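Local coordinates for general secretion pathway protein C (Vibrio cholerae, PDB 2I6V), which takes part in type II secretion and is probably required to export cholera toxin through the outer membrane; this chain is its PDZ domain, predicted to be periplasmic, at residues Q11-R14 against D15-V18; I35-Q38 against D39-A43. All blocks are in the same frame, centred on the assembly; numbering follows the deposited sequence.

Contact 1: residues Q11-R14 against D15-V18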
ATOM      1  N   GLN A  11       5.874   9.198   1.269  1.00  9.56           N
ATOM      2  CA  GLN A  11       5.859   9.641  -0.121  1.00 10.31           C
ATOM      3  C   GLN A  11       7.223   9.564  -0.773  1.00 10.79           C
ATOM      4  O   GLN A  11       8.253   9.859  -0.150  1.00 12.05           O
ATOM      5  CB  GLN A  11       5.392  11.098  -0.225  1.00 10.32           C
ATOM      6  CG  GLN A  11       3.975  11.324   0.243  1.00  9.80           C
ATOM      7  CD  GLN A  11       3.601  12.793   0.199  1.00 12.71           C
ATOM      8  OE1 GLN A  11       4.470  13.671   0.304  1.00 12.06           O
ATOM      9  NE2 GLN A  11       2.312  13.071   0.056  1.00 12.58           N
ATOM     10  N   VAL A  12       7.209   9.192  -2.046  1.00  8.97           N
ATOM     11  CA  VAL A  12       8.360   9.359  -2.915  1.00 10.46           C
ATOM     12  C   VAL A  12       7.895  10.332  -3.996  1.00 12.62           C
ATOM     13  O   VAL A  12       6.968  10.027  -4.747  1.00 11.82           O
ATOM     14  CB  VAL A  12       8.788   8.013  -3.523  1.00 10.28           C
ATOM     15  CG1 VAL A  12       9.870   8.223  -4.577  1.00 13.69           C
ATOM     16  CG2 VAL A  12       9.292   7.087  -2.413  1.00 11.72           C
ATOM     17  N   LYS A  13       8.504  11.517  -4.036  1.00 12.98           N
ATOM     18  CA  LYS A  13       8.053  12.563  -4.952  1.00 14.34           C
ATOM     19  C   LYS A  13       9.118  13.043  -5.939  1.00 17.81           C
ATOM     20  O   LYS A  13      10.313  12.939  -5.678  1.00 19.24           O
ATOM     21  CB  LYS A  13       7.541  13.771  -4.169  1.00 16.69           C
ATOM     22  CG  LYS A  13       6.448  13.439  -3.175  1.00 19.71           C
ATOM     23  CD  LYS A  13       5.530  14.635  -2.938  1.00 25.02           C
ATOM     24  CE  LYS A  13       6.212  15.744  -2.152  1.00 25.87           C
ATOM     25  NZ  LYS A  13       6.462  15.391  -0.726  1.00 28.34           N
ATOM     26  N   ARG A  14       8.663  13.550  -7.079  1.00 18.24           N
ATOM     27  CA  ARG A  14       9.505  14.367  -7.949  1.00 22.07           C
ATOM     28  C   ARG A  14       8.955  15.773  -7.787  1.00 20.37           C
ATOM     29  O   ARG A  14       7.865  16.065  -8.260  1.00 19.51           O
ATOM     30  CB  ARG A  14       9.397  13.935  -9.413  1.00 23.66           C
ATOM     31  CG  ARG A  14      10.210  14.809 -10.357  1.00 28.06           C
ATOM     32  CD  ARG A  14       9.743  14.713 -11.799  1.00 31.59           C
ATOM     33  NE  ARG A  14       8.410  15.278 -12.002  1.00 35.31           N
ATOM     34  CZ  ARG A  14       8.146  16.578 -12.113  1.00 36.78           C
ATOM     35  NH1 ARG A  14       9.124  17.477 -12.030  1.00 36.91           N
ATOM     36  NH2 ARG A  14       6.896  16.983 -12.299  1.00 37.16           N
ATOM     37  N   ASP A  15       9.698  16.628  -7.094  1.00 24.98           N
ATOM     38  CA  ASP A  15       9.205  17.958  -6.786  1.00 28.19           C
ATOM     39  C   ASP A  15       7.936  17.829  -5.945  1.00 30.25           C
ATOM     40  O   ASP A  15       7.990  17.329  -4.818  1.00 31.39           O
ATOM     41  CB  ASP A  15       8.961  18.748  -8.074  1.00 31.00           C
ATOM     42  CG  ASP A  15      10.252  19.097  -8.793  1.00 34.38           C
ATOM     43  OD1 ASP A  15      11.168  19.629  -8.131  1.00 38.50           O
ATOM     44  OD2 ASP A  15      10.360  18.836 -10.013  1.00 38.34           O
ATOM     45  N   ASP A  16       6.799  18.256  -6.484  1.00 30.49           N
ATOM     46  CA  ASP A  16       5.550  18.164  -5.731  1.00 31.34           C
ATOM     47  C   ASP A  16       4.650  17.038  -6.233  1.00 29.29           C
ATOM     48  O   ASP A  16       3.531  16.859  -5.747  1.00 30.20           O
ATOM     49  CB  ASP A  16       4.799  19.498  -5.748  1.00 34.95           C
ATOM     50  CG  ASP A  16       4.127  19.799  -4.422  1.00 39.89           C
ATOM     51  OD1 ASP A  16       4.759  19.557  -3.365  1.00 42.40           O
ATOM     52  OD2 ASP A  16       2.973  20.279  -4.431  1.00 43.89           O
ATOM     53  N   LYS A  17       5.145  16.270  -7.195  1.00 25.30           N
ATOM     54  CA  LYS A  17       4.372  15.183  -7.771  1.00 23.36           C
ATOM     55  C   LYS A  17       4.688  13.887  -7.032  1.00 20.06           C
ATOM     56  O   LYS A  17       5.846  13.510  -6.930  1.00 17.97           O
ATOM     57  CB  LYS A  17       4.717  15.036  -9.253  1.00 25.83           C
ATOM     58  CG  LYS A  17       4.098  13.836  -9.936  1.00 30.13           C
ATOM     59  CD  LYS A  17       4.714  13.625 -11.314  1.00 35.98           C
ATOM     60  CE  LYS A  17       4.092  12.434 -12.030  1.00 37.48           C
ATOM     61  NZ  LYS A  17       2.639  12.636 -12.280  1.00 41.52           N
ATOM     62  N   VAL A  18       3.660  13.217  -6.517  1.00 16.48           N
ATOM     63  CA  VAL A  18       3.851  11.931  -5.843  1.00 15.05           C
ATOM     64  C   VAL A  18       4.026  10.824  -6.885  1.00 13.85           C
ATOM     65  O   VAL A  18       3.215  10.692  -7.815  1.00 14.31           O
ATOM     66  CB  VAL A  18       2.662  11.603  -4.906  1.00 16.23           C
ATOM     67  CG1 VAL A  18       2.888  10.273  -4.176  1.00 18.29           C
ATOM     68  CG2 VAL A  18       2.440  12.741  -3.911  1.00 18.07           C
TER

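Contact 2: residues I35-Q38 against D39-A43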
ATOM      1  N   ILE A  35       2.199 -11.382   4.659  1.00 10.54           N
ATOM      2  CA  ILE A  35       1.724 -10.927   3.343  1.00 11.59           C
ATOM      3  C   ILE A  35       2.861 -10.753   2.342  1.00 10.55           C
ATOM      4  O   ILE A  35       2.622 -10.542   1.156  1.00 12.86           O
ATOM      5  CB  ILE A  35       0.863  -9.628   3.418  1.00 10.91           C
ATOM      6  CG1 ILE A  35       1.700  -8.436   3.868  1.00 11.54           C
ATOM      7  CG2 ILE A  35      -0.372  -9.789   4.337  1.00 11.42           C
ATOM      8  CD1 ILE A  35       0.867  -7.181   4.033  1.00 11.93           C
ATOM      9  N   GLY A  36       4.096 -10.851   2.829  1.00 11.30           N
ATOM     10  CA  GLY A  36       5.262 -10.889   1.962  1.00 11.39           C
ATOM     11  C   GLY A  36       5.807  -9.537   1.567  1.00 12.21           C
ATOM     12  O   GLY A  36       6.440  -9.413   0.522  1.00 15.18           O
ATOM     13  N   LEU A  37       5.575  -8.524   2.391  1.00 11.64           N
ATOM     14  CA  LEU A  37       6.185  -7.220   2.132  1.00 11.12           C
ATOM     15  C   LEU A  37       7.623  -7.190   2.623  1.00 11.33           C
ATOM     16  O   LEU A  37       8.023  -7.981   3.486  1.00 12.04           O
ATOM     17  CB  LEU A  37       5.392  -6.106   2.819  1.00 11.72           C
ATOM     18  CG  LEU A  37       4.078  -5.703   2.157  1.00 11.69           C
ATOM     19  CD1 LEU A  37       3.355  -4.687   3.028  1.00 12.13           C
ATOM     20  CD2 LEU A  37       4.361  -5.127   0.775  1.00 12.15           C
ATOM     21  N   GLN A  38       8.405  -6.269   2.065  1.00 11.71           N
ATOM     22  CA  GLN A  38       9.775  -6.059   2.491  1.00 11.75           C
ATOM     23  C   GLN A  38      10.005  -4.565   2.628  1.00 11.20           C
ATOM     24  O   GLN A  38       9.482  -3.779   1.831  1.00 10.19           O
ATOM     25  CB  GLN A  38      10.756  -6.670   1.486  1.00 15.54           C
ATOM     26  CG  GLN A  38      10.625  -8.181   1.403  1.00 19.08           C
ATOM     27  CD  GLN A  38      11.666  -8.819   0.503  1.00 25.98           C
ATOM     28  OE1 GLN A  38      12.546  -8.141  -0.027  1.00 25.73           O
ATOM     29  NE2 GLN A  38      11.562 -10.134   0.321  1.00 28.30           N
ATOM     30  N   ASP A  39      10.754  -4.187   3.659  1.00 10.38           N
ATOM     31  CA  ASP A  39      11.091  -2.785   3.868  1.00  9.19           C
ATOM     32  C   ASP A  39      11.719  -2.237   2.583  1.00 10.36           C
ATOM     33  O   ASP A  39      12.564  -2.895   1.964  1.00 11.73           O
ATOM     34  CB  ASP A  39      12.076  -2.620   5.029  1.00  9.77           C
ATOM     35  CG  ASP A  39      12.443  -1.171   5.263  1.00 11.42           C
ATOM     36  OD1 ASP A  39      11.533  -0.394   5.595  1.00 12.24           O
ATOM     37  OD2 ASP A  39      13.639  -0.808   5.108  1.00 13.73           O
ATOM     38  N   GLY A  40      11.295  -1.043   2.177  1.00  8.95           N
ATOM     39  CA  GLY A  40      11.820  -0.429   0.961  1.00 10.39           C
ATOM     40  C   GLY A  40      11.112  -0.808  -0.341  1.00 11.38           C
ATOM     41  O   GLY A  40      11.470  -0.310  -1.409  1.00 10.11           O
ATOM     42  N   ASP A  41      10.119  -1.691  -0.272  1.00  9.31           N
ATOM     43  CA  ASP A  41       9.277  -1.947  -1.436  1.00 11.38           C
ATOM     44  C   ASP A  41       8.633  -0.631  -1.852  1.00 10.16           C
ATOM     45  O   ASP A  41       8.394   0.238  -1.011  1.00 10.34           O
ATOM     46  CB  ASP A  41       8.152  -2.912  -1.093  1.00 10.40           C
ATOM     47  CG  ASP A  41       8.593  -4.358  -1.055  1.00 14.04           C
ATOM     48  OD1 ASP A  41       9.713  -4.666  -1.507  1.00 12.48           O
ATOM     49  OD2 ASP A  41       7.779  -5.187  -0.586  1.00 10.70           O
ATOM     50  N   MET A  42       8.334  -0.490  -3.138  1.00 10.04           N
ATOM     51  CA  MET A  42       7.633   0.714  -3.616  1.00 10.23           C
ATOM     52  C   MET A  42       6.176   0.416  -3.938  1.00  9.61           C
ATOM     53  O   MET A  42       5.889  -0.311  -4.880  1.00 12.94           O
ATOM     54  CB  MET A  42       8.316   1.298  -4.856  1.00 10.99           C
ATOM     55  CG  MET A  42       9.549   2.129  -4.543  1.00 12.67           C
ATOM     56  SD  MET A  42       9.123   3.613  -3.601  1.00 11.94           S
ATOM     57  CE  MET A  42       7.983   4.387  -4.748  1.00 13.57           C
ATOM     58  N   ALA A  43       5.257   0.991  -3.170  1.00  9.27           N
ATOM     59  CA  ALA A  43       3.836   0.743  -3.390  1.00  8.64           C
ATOM     60  C   ALA A  43       3.331   1.686  -4.469  1.00 10.38           C
ATOM     61  O   ALA A  43       3.559   2.900  -4.408  1.00  9.83           O
ATOM     62  CB  ALA A  43       3.063   0.958  -2.114  1.00 10.33           C
TER

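Contact 1: residues Q11-R14 against D15-V18
A beta hairpin with a two-residue loop turns the chain from strand 7-14 into strand 17-25, with Arg14 and Lys17 as the last pair before a type II' turn through Asp15 and Asp16. Both backbone bonds of that pair are made: Arg14 N reaches Lys17 O at 2.8 Å, and Lys17 N returns to Arg14 O. Asp15 takes the first corner with positive phi (61°), and its carboxylate forms a salt bridge with the preceding residue, Arg14 NH1 to Asp15 OD2, 2.7 Å. The guanidinium and carboxylate planes stand nearly perpendicular (83°), and the bridge runs from one nitrogen to one oxygen. The bend of the arginine at chi3 swings its end back beside Lys17, whose CD lies at the guanidinium edge, near its plane, 4.1 Å from Arg14 NE. On the other face, Lys13 and Val18 form a non-hydrogen-bonded pair, and Lys13 CD rests 3.8 Å from Val18 CG2. Bends at chi3 and chi4 curl the lysine back toward Gln11, where Lys13 NZ donates to Gln11 OE1 at 2.8 Å. The same amide turns its NE2 toward Val18 CG2. Beyond the turn the hairpin continues through backbone bonds of Val12 with Leu19 and Gly20, while Gln11 packs on Tyr21 and Arg14 on Leu19 of strand 17-25.

Contact 2: residues I35-Q38 against D39-A43
Asp41 OD2 is gripped from two sides of the sequence: the backbone N of Gln38 donates to it at 2.9 Å, and Arg76 NH2 of strand 69-76 forms a salt bridge with it. The amide N-H is fairly straight on the oxygen (154°) but arrives from well above the carboxylate plane. Placing CG beside its own backbone N, chi1 -79°, brings the carboxylate back over Gln38, and Asp41 OD1 comes to 3.7 Å from Gln38 CB. Leu37 CD2 lies 3.7 Å from Asp41 OD2, a methyl group set against this buried carboxylate. The ion pair with Arg76 probably helps to keep the acid ionised there. A second bond runs the opposite way, from Asp41 N to Gln38 O at 3.0 Å, and closes a type II beta turn with Asp39 and Gly40 at its corners. Gly40 adopts positive phi (87°), where a side chain would press on the preceding carbonyl oxygen. The segment leads from helix 29-34, which ends in a Schellman motif at Gly36, into strand 42-46 of the PDZ sheet. Gly36 O also accepts a bond from Arg76 NH2, joining the helix end and the turn through one guanidinium group. Asp39 projects away from residues 35-38 and pairs through OD2 with Arg22 of strand 17-25. Leu37, which is buried, packs against Val7, Val74 and Val83. The backbones of Gly40 and Asp41 bond to Val23.

Contact 1 and contact 2 follow one another along the chain, their centres about 19 Å apart, and meet through strand 17-25, which leaves the hairpin of residues 11-18 and pairs with strand 42-46. They also touch directly: Val12 CG2 packs 3.7 Å from Met42 SD. Their settings differ. The centre of contact 1 lies about 16 Å from the centre of the chain, at the surface, and its charges pair within the hairpin; the centre of contact 2, which is partly buried, lies about 9 Å from the centre of the chain, and its charges tie the turn to strands 17-25 and 69-76.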